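Local coordinates for 2-methyl-3-hydroxypyridine-5-carboxylic acid oxygenase (Mesorhizobium loti, PDB 3ALJ), which probably catalyses the FAD-dependent, ring-opening oxygenation of 2-methyl-3-hydroxypyridine-5-carboxylic acid, as a flavoprotein of the FAD binding domain family, at residues Glu94-Leu99 / Ala361-Ala366; Asp164-Lys169 / Gly281-Val286. One frame throughout, in Å; residues are numbered along the deposited sequence. Where two conformers were deposited one is given.

Interaction 1 (Glu94-Leu99 / Ala361-Ala366). With BME (beta-mercaptoethanol), chain D.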
loop_
_atom_site.group_PDB
_atom_site.type_symbol
_atom_site.label_atom_id
_atom_site.label_comp_id
_atom_site.label_asym_id
_atom_site.label_seq_id
_atom_site.Cartn_x
_atom_site.Cartn_y
_atom_site.Cartn_z
ATOM N N GLU A 94 -4.006 10.676 -18.545
ATOM C CA GLU A 94 -3.457 11.654 -17.547
ATOM C C GLU A 94 -2.013 11.300 -17.278
ATOM O O GLU A 94 -1.625 10.118 -17.107
ATOM C CB GLU A 94 -4.264 11.513 -16.204
ATOM C CG GLU A 94 -5.697 11.976 -16.356
ATOM C CD GLU A 94 -6.532 11.616 -15.132
ATOM O OE1 GLU A 94 -7.106 10.534 -15.087
ATOM O OE2 GLU A 94 -6.636 12.479 -14.244
ATOM N N THR A 95 -1.162 12.343 -17.177
ATOM C CA THR A 95 0.279 12.151 -16.877
ATOM C C THR A 95 0.716 13.049 -15.735
ATOM O O THR A 95 1.911 13.042 -15.392
ATOM C CB THR A 95 1.170 12.343 -18.116
ATOM O OG1 THR A 95 1.002 13.680 -18.555
ATOM C CG2 THR A 95 0.864 11.332 -19.194
ATOM N N PHE A 96 -0.153 13.861 -15.129
ATOM C CA PHE A 96 0.156 14.513 -13.827
ATOM C C PHE A 96 1.287 15.505 -13.852
ATOM O O PHE A 96 1.996 15.670 -12.886
ATOM C CB PHE A 96 0.494 13.411 -12.747
ATOM C CG PHE A 96 -0.330 12.089 -12.902
ATOM C CD1 PHE A 96 -1.722 12.150 -12.866
ATOM C CD2 PHE A 96 0.278 10.863 -13.019
ATOM C CE1 PHE A 96 -2.496 10.990 -12.981
ATOM C CE2 PHE A 96 -0.473 9.681 -13.107
ATOM C CZ PHE A 96 -1.845 9.760 -13.080
ATOM N N ASN A 97 1.473 16.119 -15.018
ATOM C CA ASN A 97 2.534 17.135 -15.186
ATOM C C ASN A 97 3.871 16.650 -14.633
ATOM O O ASN A 97 4.579 17.352 -13.918
ATOM C CB ASN A 97 2.152 18.464 -14.627
ATOM C CG ASN A 97 3.121 19.593 -15.234
ATOM O OD1 ASN A 97 3.677 19.473 -16.408
ATOM N ND2 ASN A 97 3.384 20.622 -14.418
ATOM N N GLY A 98 4.178 15.407 -14.983
ATOM C CA GLY A 98 5.494 14.894 -14.647
ATOM C C GLY A 98 5.650 14.275 -13.240
ATOM O O GLY A 98 6.755 13.790 -12.948
ATOM N N LEU A 99 4.626 14.336 -12.395
ATOM C CA LEU A 99 4.749 13.752 -11.063
ATOM C C LEU A 99 5.187 12.273 -11.202
ATOM O O LEU A 99 4.509 11.502 -11.891
ATOM C CB LEU A 99 3.366 13.763 -10.456
ATOM C CG LEU A 99 3.174 13.136 -9.101
ATOM C CD1 LEU A 99 3.698 13.947 -8.034
ATOM C CD2 LEU A 99 1.606 12.912 -8.916
ATOM N N ALA A 361 -6.274 18.268 -5.978
ATOM C CA ALA A 361 -6.604 17.754 -4.690
ATOM C C ALA A 361 -6.405 16.238 -4.469
ATOM O O ALA A 361 -5.970 15.816 -3.426
ATOM C CB ALA A 361 -8.077 18.255 -4.364
ATOM N N ALA A 362 -6.785 15.495 -5.512
ATOM C CA ALA A 362 -6.646 14.072 -5.450
ATOM C C ALA A 362 -5.127 13.759 -5.312
ATOM O O ALA A 362 -4.830 12.786 -4.647
ATOM C CB ALA A 362 -7.177 13.412 -6.710
ATOM N N LEU A 363 -4.253 14.487 -6.018
ATOM C CA LEU A 363 -2.824 14.227 -5.987
ATOM C C LEU A 363 -2.078 14.857 -4.822
ATOM O O LEU A 363 -0.842 14.784 -4.755
ATOM C CB LEU A 363 -2.260 14.783 -7.297
ATOM C CG LEU A 363 -2.663 13.942 -8.526
ATOM C CD1 LEU A 363 -2.116 14.731 -9.786
ATOM C CD2 LEU A 363 -2.164 12.476 -8.461
ATOM N N GLU A 364 -2.770 15.461 -3.837
ATOM C CA GLU A 364 -2.032 16.083 -2.774
ATOM C C GLU A 364 -1.131 15.153 -2.010
ATOM O O GLU A 364 0.086 15.495 -1.836
ATOM C CB GLU A 364 -3.068 16.682 -1.812
ATOM C CG GLU A 364 -2.409 17.179 -0.494
ATOM C CD GLU A 364 -3.480 17.764 0.438
ATOM O OE1 GLU A 364 -4.047 18.777 0.023
ATOM O OE2 GLU A 364 -3.843 17.116 1.449
ATOM N N ALA A 365 -1.588 13.952 -1.630
ATOM C CA ALA A 365 -0.748 13.050 -0.905
ATOM C C ALA A 365 0.487 12.670 -1.784
ATOM O O ALA A 365 1.674 12.604 -1.337
ATOM C CB ALA A 365 -1.497 11.741 -0.476
ATOM N N ALA A 366 0.220 12.439 -3.086
ATOM C CA ALA A 366 1.378 12.006 -3.984
ATOM C C ALA A 366 2.379 13.152 -4.152
ATOM O O ALA A 366 3.553 12.871 -4.305
ATOM C CB ALA A 366 0.806 11.621 -5.330
HETATM C C1 BME D . 1.258 11.648 2.044
HETATM C C2 BME D . 0.728 10.168 1.995
HETATM O O1 BME D . 2.429 11.717 1.220
HETATM S S2 BME D . -0.614 10.119 3.304
#

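Interaction 2 (Asp164-Lys169 / Gly281-Val286)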
loop_
_atom_site.group_PDB
_atom_site.type_symbol
_atom_site.label_atom_id
_atom_site.label_comp_id
_atom_site.label_asym_id
_atom_site.label_seq_id
_atom_site.Cartn_x
_atom_site.Cartn_y
_atom_site.Cartn_z
ATOM N N ASP A 164 -4.882 -3.128 19.545
ATOM C CA ASP A 164 -6.082 -3.546 20.295
ATOM C C ASP A 164 -5.741 -4.022 21.699
ATOM O O ASP A 164 -6.674 -4.008 22.560
ATOM C CB ASP A 164 -6.793 -4.589 19.488
ATOM C CG ASP A 164 -7.517 -3.943 18.225
ATOM O OD1 ASP A 164 -7.762 -2.713 18.249
ATOM O OD2 ASP A 164 -7.851 -4.702 17.341
ATOM N N SER A 165 -4.509 -4.414 21.961
ATOM C CA SER A 165 -4.179 -4.737 23.418
ATOM C C SER A 165 -4.178 -3.557 24.276
ATOM O O SER A 165 -4.542 -3.661 25.477
ATOM C CB SER A 165 -2.788 -5.396 23.507
ATOM O OG SER A 165 -1.746 -4.519 23.069
ATOM N N ILE A 166 -3.878 -2.387 23.756
ATOM C CA ILE A 166 -3.899 -1.147 24.503
ATOM C C ILE A 166 -5.296 -0.560 24.503
ATOM O O ILE A 166 -5.741 -0.017 25.578
ATOM C CB ILE A 166 -2.861 -0.141 23.870
ATOM C CG1 ILE A 166 -1.488 -0.678 24.102
ATOM C CG2 ILE A 166 -3.056 1.324 24.419
ATOM C CD1 ILE A 166 -0.365 0.051 23.338
ATOM N N GLY A 167 -6.000 -0.586 23.367
ATOM C CA GLY A 167 -7.332 -0.051 23.331
ATOM C C GLY A 167 -7.331 1.309 22.740
ATOM O O GLY A 167 -6.936 2.291 23.429
ATOM N N PHE A 168 -7.659 1.398 21.435
ATOM C CA PHE A 168 -7.826 2.722 20.834
ATOM C C PHE A 168 -9.176 2.852 20.253
ATOM O O PHE A 168 -9.727 1.901 19.580
ATOM C CB PHE A 168 -6.824 2.825 19.611
ATOM C CG PHE A 168 -5.458 3.110 19.988
ATOM C CD1 PHE A 168 -4.672 2.060 20.511
ATOM C CD2 PHE A 168 -4.889 4.406 19.807
ATOM C CE1 PHE A 168 -3.261 2.300 20.849
ATOM C CE2 PHE A 168 -3.534 4.665 20.125
ATOM C CZ PHE A 168 -2.699 3.626 20.692
ATOM N N LYS A 169 -9.851 3.946 20.566
ATOM C CA LYS A 169 -11.192 4.194 20.057
ATOM C C LYS A 169 -11.019 4.273 18.503
ATOM O O LYS A 169 -10.157 4.976 17.972
ATOM C CB LYS A 169 -11.673 5.585 20.642
ATOM C CG LYS A 169 -13.038 5.998 20.196
ATOM C CD LYS A 169 -13.358 7.349 20.999
ATOM C CE LYS A 169 -14.637 8.091 20.505
ATOM N NZ LYS A 169 -14.442 8.711 19.127
ATOM N N GLY A 281 2.034 6.846 24.961
ATOM C CA GLY A 281 3.343 6.679 25.545
ATOM C C GLY A 281 4.438 6.459 24.497
ATOM O O GLY A 281 4.672 7.371 23.637
ATOM N N LYS A 282 5.176 5.372 24.624
ATOM C CA LYS A 282 6.265 5.055 23.712
ATOM C C LYS A 282 5.782 4.178 22.517
ATOM O O LYS A 282 6.648 3.738 21.804
ATOM C CB LYS A 282 7.392 4.344 24.415
ATOM C CG LYS A 282 8.070 5.244 25.561
ATOM C CD LYS A 282 9.021 4.303 26.395
ATOM C CE LYS A 282 9.348 4.771 27.852
ATOM N NZ LYS A 282 9.932 6.061 27.648
ATOM N N VAL A 283 4.470 4.033 22.376
ATOM C CA VAL A 283 3.912 3.207 21.248
ATOM C C VAL A 283 3.385 4.139 20.164
ATOM O O VAL A 283 2.596 5.038 20.388
ATOM C CB VAL A 283 2.743 2.381 21.787
ATOM C CG1 VAL A 283 2.052 1.640 20.605
ATOM C CG2 VAL A 283 3.287 1.310 22.828
ATOM N N ALA A 284 3.811 3.856 18.894
ATOM C CA ALA A 284 3.241 4.552 17.700
ATOM C C ALA A 284 2.668 3.511 16.806
ATOM O O ALA A 284 3.316 2.469 16.500
ATOM C CB ALA A 284 4.309 5.244 16.968
ATOM N N LEU A 285 1.462 3.807 16.357
ATOM C CA LEU A 285 0.743 2.928 15.353
ATOM C C LEU A 285 0.990 3.518 13.960
ATOM O O LEU A 285 0.733 4.706 13.743
ATOM C CB LEU A 285 -0.755 2.941 15.627
ATOM C CG LEU A 285 -1.059 2.444 17.078
ATOM C CD1 LEU A 285 -2.589 2.462 17.228
ATOM C CD2 LEU A 285 -0.510 1.032 17.377
ATOM N N VAL A 286 1.423 2.685 13.022
ATOM C CA VAL A 286 1.859 3.162 11.640
ATOM C C VAL A 286 1.170 2.311 10.623
ATOM O O VAL A 286 1.206 1.071 10.775
ATOM C CB VAL A 286 3.405 3.063 11.434
ATOM C CG1 VAL A 286 4.146 3.994 12.522
ATOM C CG2 VAL A 286 3.983 1.595 11.211
#

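Interaction 1 (Glu94-Leu99 / Ala361-Ala366)
Leu99 and Leu363 run alongside one another, pointing opposite ways, and touch through one methyl each, Leu99 CD2 lying 3.8 Å from Leu363 CD2. The other methyl of Leu363 serves the aromatic neighbour: its CD1 stands 4.0 Å from Phe96 CD1, approaching the ring obliquely, with the two side chains roughly perpendicular. With CG anti to the backbone N (chi1 176°), Leu99 places both methyls against the other segment, so that CD2 also meets Ala366 CB at 3.9 Å and CD1 lies at the same distance from Ala366 O. No hydrogen bond joins the segments; contact is by van der Waals packing, mostly methyl on methyl. Leu99 N is hydrogen-bonded to Phe96 O (3.0 Å); Leu363 lies within a type I turn, Ala361 to Glu364, at the N-cap of the helix. On that helix Ala365 O accepts a hydrogen bond from O1 of a beta-mercaptoethanol molecule, probably from the crystallisation liquor. The Phe96 ring also packs edge-to-face with Trp101 and Phe358, and Trp56 at the end of strand 52-56 touches Leu99, Leu363 and Ala366. This buried aliphatic and aromatic cluster, with the Ala366 side chain about 10 Å from the FAD, joins the loop between strands 89-94 and 101-105 to the start of helix 364-367, with helix 321-349 packed against Ala362 and Ala365.

Interaction 2 (Asp164-Lys169 / Gly281-Val286)
Leu285 sets one methyl squarely on the ring of Phe168: CD1 lies 3.6 Å from the ring centroid and only 9° off the ring normal, a CH-pi contact over the middle of the face. All six ring carbons are therefore at similar distances from that methyl, from 3.7 Å between Phe168 CZ and Leu285 CD1 to 4.0 Å between Phe168 CG and Leu285 CD1. The two side chains approach head-on, the leucine from the strand and the phenylalanine from the chain just past the helix. In Leu285 CG stands anti to the carbonyl carbon (chi1 -58°), and from there the extended second torsion carries CD1 out to the ring.

Beside this pair Ile166 and Val283 meet tip to tip. Ile166 CD1, the end of an extended branch, touches both valine methyls almost equally, at 3.9 Å from Val283 CG2 and 4.0 Å from Val283 CG1. Strand 283-285 pairs with strand 151-154 in a mixed sheet; Val283 and Leu285 meet the helix end from one side of it, whereas Ala284 points away and touches Leu325 and Trp328 of helix 321-349. Gly167, the first residue past helix 161-166, leaves helical angles with positive phi (100°), between Ile166 and Phe168 in sequence. Val162 on that helix touches both Val283 and Leu285.

Replacing Phe168 by an alanine is likely to leave Leu285 CD1 without the ring face under it and Arg280 without its aromatic partner. Between the two segments contact is by apolar packing and CH-pi alone, the flat ring giving the methyl a broad, even seat; Arg280, just before 281-286, adds a polar link through a hydrogen bond to Gly167 O and a cation-pi contact with the Phe168 ring.

Overall arrangement
From the N terminus, the chain first passes 94-99, the loop that follows strand 89-94 at one edge of the seven-stranded sheet. It then supplies helix 161-166 and, 112 residues after Lys169, the segment 281-286, where interaction 2 closes a loop between that helix and strand 283-285 of the six-stranded sheet. Only near the C terminus does 361-366 return to 94-99 and close interaction 1, so interaction 2 is nested inside that much longer loop. Their centres lie 33 Å apart, without touching. Interaction 1 ties the C-terminal region to the seven-stranded sheet; interaction 2 packs a helix end on the six-stranded sheet, whose strand 13-17 leads into a probable Rossmann-type GxGxxG turn at the FAD.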